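Local coordinates for protein SOXA (Paracoccus denitrificans, PDB 2C1D) that carries two c-type haems and, as part of the SoxAX complex, catalyses oxidative coupling of thiosulfate to a cysteine of the carrier protein SoxY, at the interface of chains A and B. Sequence-based numbering; all coordinates share one arbitrary frame. Chains: chain A, SOXA; chain B, SOXX.

Contact 1: the interface of chains A and B. Residues chain A 174-175, 230; chain B 96, 100, 116-119.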
ATOM      1  N   GLY A 174      -5.479   5.181 -11.274  1.00 25.04           N
ATOM      2  CA  GLY A 174      -4.822   6.469 -11.306  1.00 25.71           C
ATOM      3  C   GLY A 174      -4.093   6.759 -12.596  1.00 26.27           C
ATOM      4  O   GLY A 174      -4.057   5.915 -13.517  1.00 26.81           O
ATOM      5  N   GLN A 175      -3.494   7.953 -12.653  1.00 25.88           N
ATOM      6  CA  GLN A 175      -2.691   8.365 -13.794  1.00 26.59           C
ATOM      7  C   GLN A 175      -1.448   7.478 -13.899  1.00 26.73           C
ATOM      8  O   GLN A 175      -0.987   7.203 -14.992  1.00 27.17           O
ATOM      9  CB  GLN A 175      -2.331   9.856 -13.719  1.00 26.44           C
ATOM     10  CG  GLN A 175      -1.583  10.359 -14.954  1.00 26.25           C
ATOM     11  CD  GLN A 175      -1.483  11.864 -15.012  1.00 25.64           C
ATOM     12  OE1 GLN A 175      -1.433  12.518 -13.976  1.00 26.09           O
ATOM     13  NE2 GLN A 175      -1.504  12.427 -16.230  1.00 24.75           N
ATOM     14  N   ARG A 230      -1.917   8.479  -8.114  1.00 25.33           N
ATOM     15  CA  ARG A 230      -2.558   9.628  -8.755  1.00 26.32           C
ATOM     16  C   ARG A 230      -4.002   9.307  -9.155  1.00 25.90           C
ATOM     17  O   ARG A 230      -4.406   9.498 -10.327  1.00 26.29           O
ATOM     18  CB  ARG A 230      -1.768  10.144  -9.957  1.00 26.73           C
ATOM     19  CG  ARG A 230      -0.353  10.599  -9.626  1.00 29.67           C
ATOM     20  CD  ARG A 230       0.464  11.017 -10.834  1.00 32.16           C
ATOM     21  NE  ARG A 230       0.229  12.417 -11.101  1.00 38.27           N
ATOM     22  CZ  ARG A 230       1.078  13.404 -10.861  1.00 38.55           C
ATOM     23  NH1 ARG A 230       2.311  13.183 -10.437  1.00 41.81           N
ATOM     24  NH2 ARG A 230       0.698  14.633 -11.136  1.00 42.85           N
TER
ATOM     25  N   LYS B  96       0.554  11.114 -21.032  1.00 29.30           N
ATOM     26  CA  LYS B  96      -0.744  10.478 -21.192  1.00 29.78           C
ATOM     27  C   LYS B  96      -1.738  11.204 -20.326  1.00 30.22           C
ATOM     28  O   LYS B  96      -1.443  11.569 -19.187  1.00 29.48           O
ATOM     29  CB  LYS B  96      -0.702   9.006 -20.775  1.00 30.05           C
ATOM     30  CG  LYS B  96      -1.982   8.237 -21.054  1.00 30.40           C
ATOM     31  CD  LYS B  96      -1.796   6.742 -20.754  1.00 32.02           C
ATOM     32  CE  LYS B  96      -3.089   5.937 -20.897  1.00 32.36           C
ATOM     33  NZ  LYS B  96      -2.792   4.469 -20.829  1.00 32.48           N
ATOM     34  N   PHE B 100      -7.880   6.452 -17.871  1.00 29.89           N
ATOM     35  CA  PHE B 100      -7.524   5.944 -16.537  1.00 29.06           C
ATOM     36  C   PHE B 100      -8.737   5.459 -15.776  1.00 28.59           C
ATOM     37  O   PHE B 100      -9.895   5.815 -16.082  1.00 26.77           O
ATOM     38  CB  PHE B 100      -6.826   7.039 -15.717  1.00 28.64           C
ATOM     39  CG  PHE B 100      -5.638   7.610 -16.390  1.00 28.34           C
ATOM     40  CD1 PHE B 100      -5.552   8.979 -16.649  1.00 27.86           C
ATOM     41  CD2 PHE B 100      -4.590   6.794 -16.767  1.00 26.51           C
ATOM     42  CE1 PHE B 100      -4.450   9.513 -17.286  1.00 26.00           C
ATOM     43  CE2 PHE B 100      -3.482   7.314 -17.401  1.00 28.13           C
ATOM     44  CZ  PHE B 100      -3.411   8.670 -17.684  1.00 27.30           C
ATOM     45  N   LEU B 116      -6.357  14.982 -18.113  1.00 28.90           N
ATOM     46  CA  LEU B 116      -5.425  15.451 -17.105  1.00 28.39           C
ATOM     47  C   LEU B 116      -4.236  16.159 -17.739  1.00 27.77           C
ATOM     48  O   LEU B 116      -3.884  15.892 -18.904  1.00 28.44           O
ATOM     49  CB  LEU B 116      -4.886  14.241 -16.341  1.00 28.12           C
ATOM     50  CG  LEU B 116      -5.532  13.764 -15.038  1.00 30.09           C
ATOM     51  CD1 LEU B 116      -6.993  14.133 -14.872  1.00 27.90           C
ATOM     52  CD2 LEU B 116      -5.281  12.276 -14.818  1.00 28.37           C
ATOM     53  N   ALA B 117      -3.563  17.005 -16.969  1.00 26.93           N
ATOM     54  CA  ALA B 117      -2.197  17.378 -17.334  1.00 27.58           C
ATOM     55  C   ALA B 117      -1.341  16.109 -17.395  1.00 27.44           C
ATOM     56  O   ALA B 117      -1.440  15.246 -16.506  1.00 27.35           O
ATOM     57  CB  ALA B 117      -1.597  18.342 -16.320  1.00 28.09           C
ATOM     58  N   PRO B 118      -0.465  16.001 -18.386  1.00 26.69           N
ATOM     59  CA  PRO B 118       0.459  14.865 -18.422  1.00 26.88           C
ATOM     60  C   PRO B 118       1.464  15.026 -17.285  1.00 26.43           C
ATOM     61  O   PRO B 118       1.666  16.151 -16.807  1.00 24.89           O
ATOM     62  CB  PRO B 118       1.143  15.010 -19.779  1.00 26.64           C
ATOM     63  CG  PRO B 118       1.108  16.472 -20.053  1.00 27.00           C
ATOM     64  CD  PRO B 118      -0.219  16.934 -19.502  1.00 27.44           C
ATOM     65  N   ILE B 119       2.065  13.931 -16.838  1.00 25.68           N
ATOM     66  CA  ILE B 119       2.987  14.018 -15.708  1.00 26.24           C
ATOM     67  C   ILE B 119       4.194  14.903 -16.062  1.00 25.59           C
ATOM     68  O   ILE B 119       4.638  15.725 -15.272  1.00 25.23           O
ATOM     69  CB  ILE B 119       3.423  12.596 -15.236  1.00 26.98           C
ATOM     70  CG1 ILE B 119       2.187  11.794 -14.763  1.00 27.83           C
ATOM     71  CG2 ILE B 119       4.540  12.702 -14.150  1.00 26.09           C
ATOM     72  CD1 ILE B 119       2.437  10.291 -14.670  1.00 29.90           C
TER
HETATM   73  O   HOH W   1      -1.686  15.448 -13.796  1.00 35.15           O
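At this heterodimer interface between SoxA and the cytochrome c subunit SoxX, a glutamine from a loop of chain A reaches between two stretches of chain B backbone, a worked example of an amide reading main-chain carbonyls. A:Gln175 hides 90 Å² of its surface against the partner. Its CG stands anti to the backbone N (chi1 -175°) and the chain stays extended, so the amide is delivered at full length.

Hydrogen bonding is concentrated on the side-chain amide nitrogen. NE2 of A:Gln175 donates to the carbonyl O of B:Ala117 at 2.8 Å, in a practically straight bond (179° at the hydrogen) that falls on a lone pair of the acceptor. A second N-H of the same group goes to B:Lys96 O at 3.1 Å, arriving nearly along the C=O axis; this carbonyl oxygen also lies in plane at the edge of the B:Phe100 ring. Both acceptors lie in the amide plane, so the two bonds together fix the rotation of the amide and tie two separate stretches of chain B to one atom. On the other branch, OE1 of A:Gln175 is 2.9 Å from a water that also contacts B:Ala117 O, while the bond it accepts from A:Arg230 NE is weak.

Apolar contacts flank the side chain. The CA of A:Gln175 sits over the centre of one face of the B:Phe100 ring, 3.7 Å from the centroid, in a CH-pi contact, and the amide plane is turned 66° from that ring. Further along, CG of A:Gln175 lies 3.7 Å from B:Phe100 CZ. B:Ile119 slides past the glutamine in the opposite direction, its CG1 lying 3.7 Å from A:Gln175 CD, and B:Leu116 presents CD2 at 3.8 Å to that same amide carbon. CG1 of B:Ile119 also lies above the rim of the A:Arg230 guanidinium.

By pairing directed polar bonds with apolar contacts from B:Phe100, B:Leu116 and B:Ile119, the site helps hold SoxX on SoxA.

Contact 2: the interface of chains A and B. Residues chain A 171-174, 233-234; chain B 101-102.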
ATOM      1  N   THR A 171      -6.906  -3.990  -9.932  1.00 27.65           N
ATOM      2  CA  THR A 171      -7.263  -2.850 -10.802  1.00 27.75           C
ATOM      3  C   THR A 171      -6.165  -1.822 -10.790  1.00 27.39           C
ATOM      4  O   THR A 171      -5.664  -1.445  -9.730  1.00 27.00           O
ATOM      5  CB  THR A 171      -8.593  -2.230 -10.364  1.00 28.50           C
ATOM      6  OG1 THR A 171      -9.639  -3.161 -10.611  1.00 28.53           O
ATOM      7  CG2 THR A 171      -8.987  -1.011 -11.256  1.00 29.78           C
ATOM      8  N   ARG A 172      -5.779  -1.356 -11.973  1.00 26.79           N
ATOM      9  CA  ARG A 172      -4.630  -0.477 -12.070  1.00 27.16           C
ATOM     10  C   ARG A 172      -5.154   0.935 -12.066  1.00 27.13           C
ATOM     11  O   ARG A 172      -5.619   1.430 -13.091  1.00 28.46           O
ATOM     12  CB  ARG A 172      -3.828  -0.775 -13.324  1.00 27.79           C
ATOM     13  CG  ARG A 172      -3.198  -2.162 -13.283  1.00 28.55           C
ATOM     14  CD  ARG A 172      -2.420  -2.521 -14.497  1.00 30.02           C
ATOM     15  NE  ARG A 172      -1.214  -1.709 -14.567  1.00 31.69           N
ATOM     16  CZ  ARG A 172      -0.146  -2.003 -15.258  1.00 31.82           C
ATOM     17  NH1 ARG A 172      -0.076  -3.137 -15.969  1.00 32.24           N
ATOM     18  NH2 ARG A 172       0.882  -1.165 -15.228  1.00 31.45           N
ATOM     19  N   TYR A 173      -5.143   1.542 -10.888  1.00 25.92           N
ATOM     20  CA  TYR A 173      -5.704   2.862 -10.675  1.00 25.10           C
ATOM     21  C   TYR A 173      -4.813   4.052 -11.064  1.00 25.28           C
ATOM     22  O   TYR A 173      -3.578   3.965 -11.140  1.00 24.65           O
ATOM     23  CB  TYR A 173      -6.103   3.011  -9.213  1.00 24.38           C
ATOM     24  CG  TYR A 173      -7.237   2.092  -8.784  1.00 24.73           C
ATOM     25  CD1 TYR A 173      -7.023   1.039  -7.882  1.00 25.66           C
ATOM     26  CD2 TYR A 173      -8.530   2.279  -9.270  1.00 27.23           C
ATOM     27  CE1 TYR A 173      -8.059   0.222  -7.482  1.00 24.08           C
ATOM     28  CE2 TYR A 173      -9.574   1.455  -8.883  1.00 27.19           C
ATOM     29  CZ  TYR A 173      -9.337   0.422  -8.004  1.00 26.46           C
ATOM     30  OH  TYR A 173     -10.404  -0.375  -7.628  1.00 25.34           O
ATOM     31  N   GLY A 174      -5.479   5.181 -11.274  1.00 25.04           N
ATOM     32  CA  GLY A 174      -4.822   6.469 -11.306  1.00 25.71           C
ATOM     33  C   GLY A 174      -4.093   6.759 -12.596  1.00 26.27           C
ATOM     34  O   GLY A 174      -4.057   5.915 -13.517  1.00 26.81           O
ATOM     35  N   THR A 233      -9.331   8.415  -4.560  1.00 25.46           N
ATOM     36  CA  THR A 233      -9.264   7.327  -3.605  1.00 25.41           C
ATOM     37  C   THR A 233     -10.665   7.035  -3.023  1.00 26.57           C
ATOM     38  O   THR A 233     -11.667   7.686  -3.394  1.00 26.76           O
ATOM     39  CB  THR A 233      -8.172   7.607  -2.539  1.00 26.08           C
ATOM     40  OG1 THR A 233      -7.945   6.434  -1.728  1.00 24.01           O
ATOM     41  CG2 THR A 233      -8.584   8.721  -1.560  1.00 24.29           C
ATOM     42  N   PHE A 234     -10.728   5.992  -2.201  1.00 26.46           N
ATOM     43  CA  PHE A 234     -11.961   5.582  -1.567  1.00 27.52           C
ATOM     44  C   PHE A 234     -11.952   6.077  -0.133  1.00 27.44           C
ATOM     45  O   PHE A 234     -10.899   6.344   0.451  1.00 27.27           O
ATOM     46  CB  PHE A 234     -12.127   4.064  -1.564  1.00 27.11           C
ATOM     47  CG  PHE A 234     -12.091   3.417  -2.914  1.00 28.57           C
ATOM     48  CD1 PHE A 234     -10.893   3.181  -3.562  1.00 29.01           C
ATOM     49  CD2 PHE A 234     -13.268   2.975  -3.511  1.00 30.74           C
ATOM     50  CE1 PHE A 234     -10.856   2.544  -4.819  1.00 30.46           C
ATOM     51  CE2 PHE A 234     -13.235   2.337  -4.739  1.00 29.43           C
ATOM     52  CZ  PHE A 234     -12.029   2.117  -5.387  1.00 30.33           C
TER
ATOM     53  N   VAL B 101      -8.463   4.629 -14.773  1.00 27.50           N
ATOM     54  CA  VAL B 101      -9.462   4.184 -13.845  1.00 26.70           C
ATOM     55  C   VAL B 101      -9.351   5.022 -12.561  1.00 27.03           C
ATOM     56  O   VAL B 101      -8.280   5.081 -11.928  1.00 27.05           O
ATOM     57  CB  VAL B 101      -9.317   2.682 -13.529  1.00 26.23           C
ATOM     58  CG1 VAL B 101     -10.504   2.202 -12.747  1.00 25.38           C
ATOM     59  CG2 VAL B 101      -9.146   1.863 -14.819  1.00 27.53           C
ATOM     60  N   ARG B 102     -10.442   5.689 -12.208  1.00 26.53           N
ATOM     61  CA  ARG B 102     -10.478   6.634 -11.097  1.00 26.36           C
ATOM     62  C   ARG B 102      -9.390   7.682 -11.233  1.00 26.74           C
ATOM     63  O   ARG B 102      -8.508   7.801 -10.372  1.00 27.06           O
ATOM     64  CB  ARG B 102     -10.350   5.902  -9.766  1.00 26.92           C
ATOM     65  CG  ARG B 102     -11.478   4.912  -9.478  1.00 26.92           C
ATOM     66  CD  ARG B 102     -11.472   4.384  -8.050  1.00 27.01           C
ATOM     67  NE  ARG B 102     -11.857   5.374  -7.029  1.00 26.23           N
ATOM     68  CZ  ARG B 102     -13.090   5.578  -6.575  1.00 27.99           C
ATOM     69  NH1 ARG B 102     -13.303   6.495  -5.657  1.00 30.47           N
ATOM     70  NH2 ARG B 102     -14.113   4.876  -7.010  1.00 31.81           N
TER
HETATM   71  O   HOH W   2      -5.670   3.943 -14.314  1.00 24.83           O
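Backbone meets backbone here, A:Gly174 N donating to B:Val101 O at 2.9 Å, nearly along the C=O axis and almost straight (172° at the hydrogen). This loop-to-loop patch joins SoxA, a dihaem c-type cytochrome, to the cytochrome c subunit SoxX. A water extends the pairing: B:Val101 N lies 2.9 Å from it, and it also contacts the carbonyl oxygens of A:Arg172 and A:Gly174.

B:Val101 directs CG1, anti to its backbone N, toward CG2 of A:Thr171, the two side chains crossing at about a right angle. That threonine methyl also rests above the rim of the A:Tyr173 ring.

B:Arg102 bends at chi3 (71°), laying its guanidinium flat over A:Phe234. The planes are 19° apart, and CZ of B:Arg102 is 3.9 Å from the ring centroid of A:Phe234, displaced toward the rim, in a cation-pi stack. Its CD touches both aromatics, 3.5 Å from A:Phe234 CZ and 3.6 Å from A:Tyr173 CE2, the arginine running alongside the tyrosine, whose ring is nearly perpendicular to the guanidinium. From the tip, NH1 of B:Arg102 donates to A:Thr233 O at 3.0 Å, approaching from above the carbonyl plane rather than on a lone pair. An alanine here would probably forfeit the stack on A:Phe234 and the bond to A:Thr233, leaving this side of the joint less firmly held.

The centres of contact 1 and contact 2 lie about 11 Å apart, and both include A:Gly174, which faces chain B in each. Both draw on the same loops: chain A runs from A:Thr171 to A:Gln175 across the pair, and chain B continues from B:Phe100 in contact 1 to B:Val101 and B:Arg102 in contact 2. A:Arg230 adds to contact 1, A:Thr233 and A:Phe234 to contact 2, and B:Lys96 and B:Leu116 to B:Ile119 only to contact 1. The two contacts thus appear to form one seam of facing loops, so a shift in either loop would probably be felt at both, consistent with a stable SoxA-SoxX heterodimer.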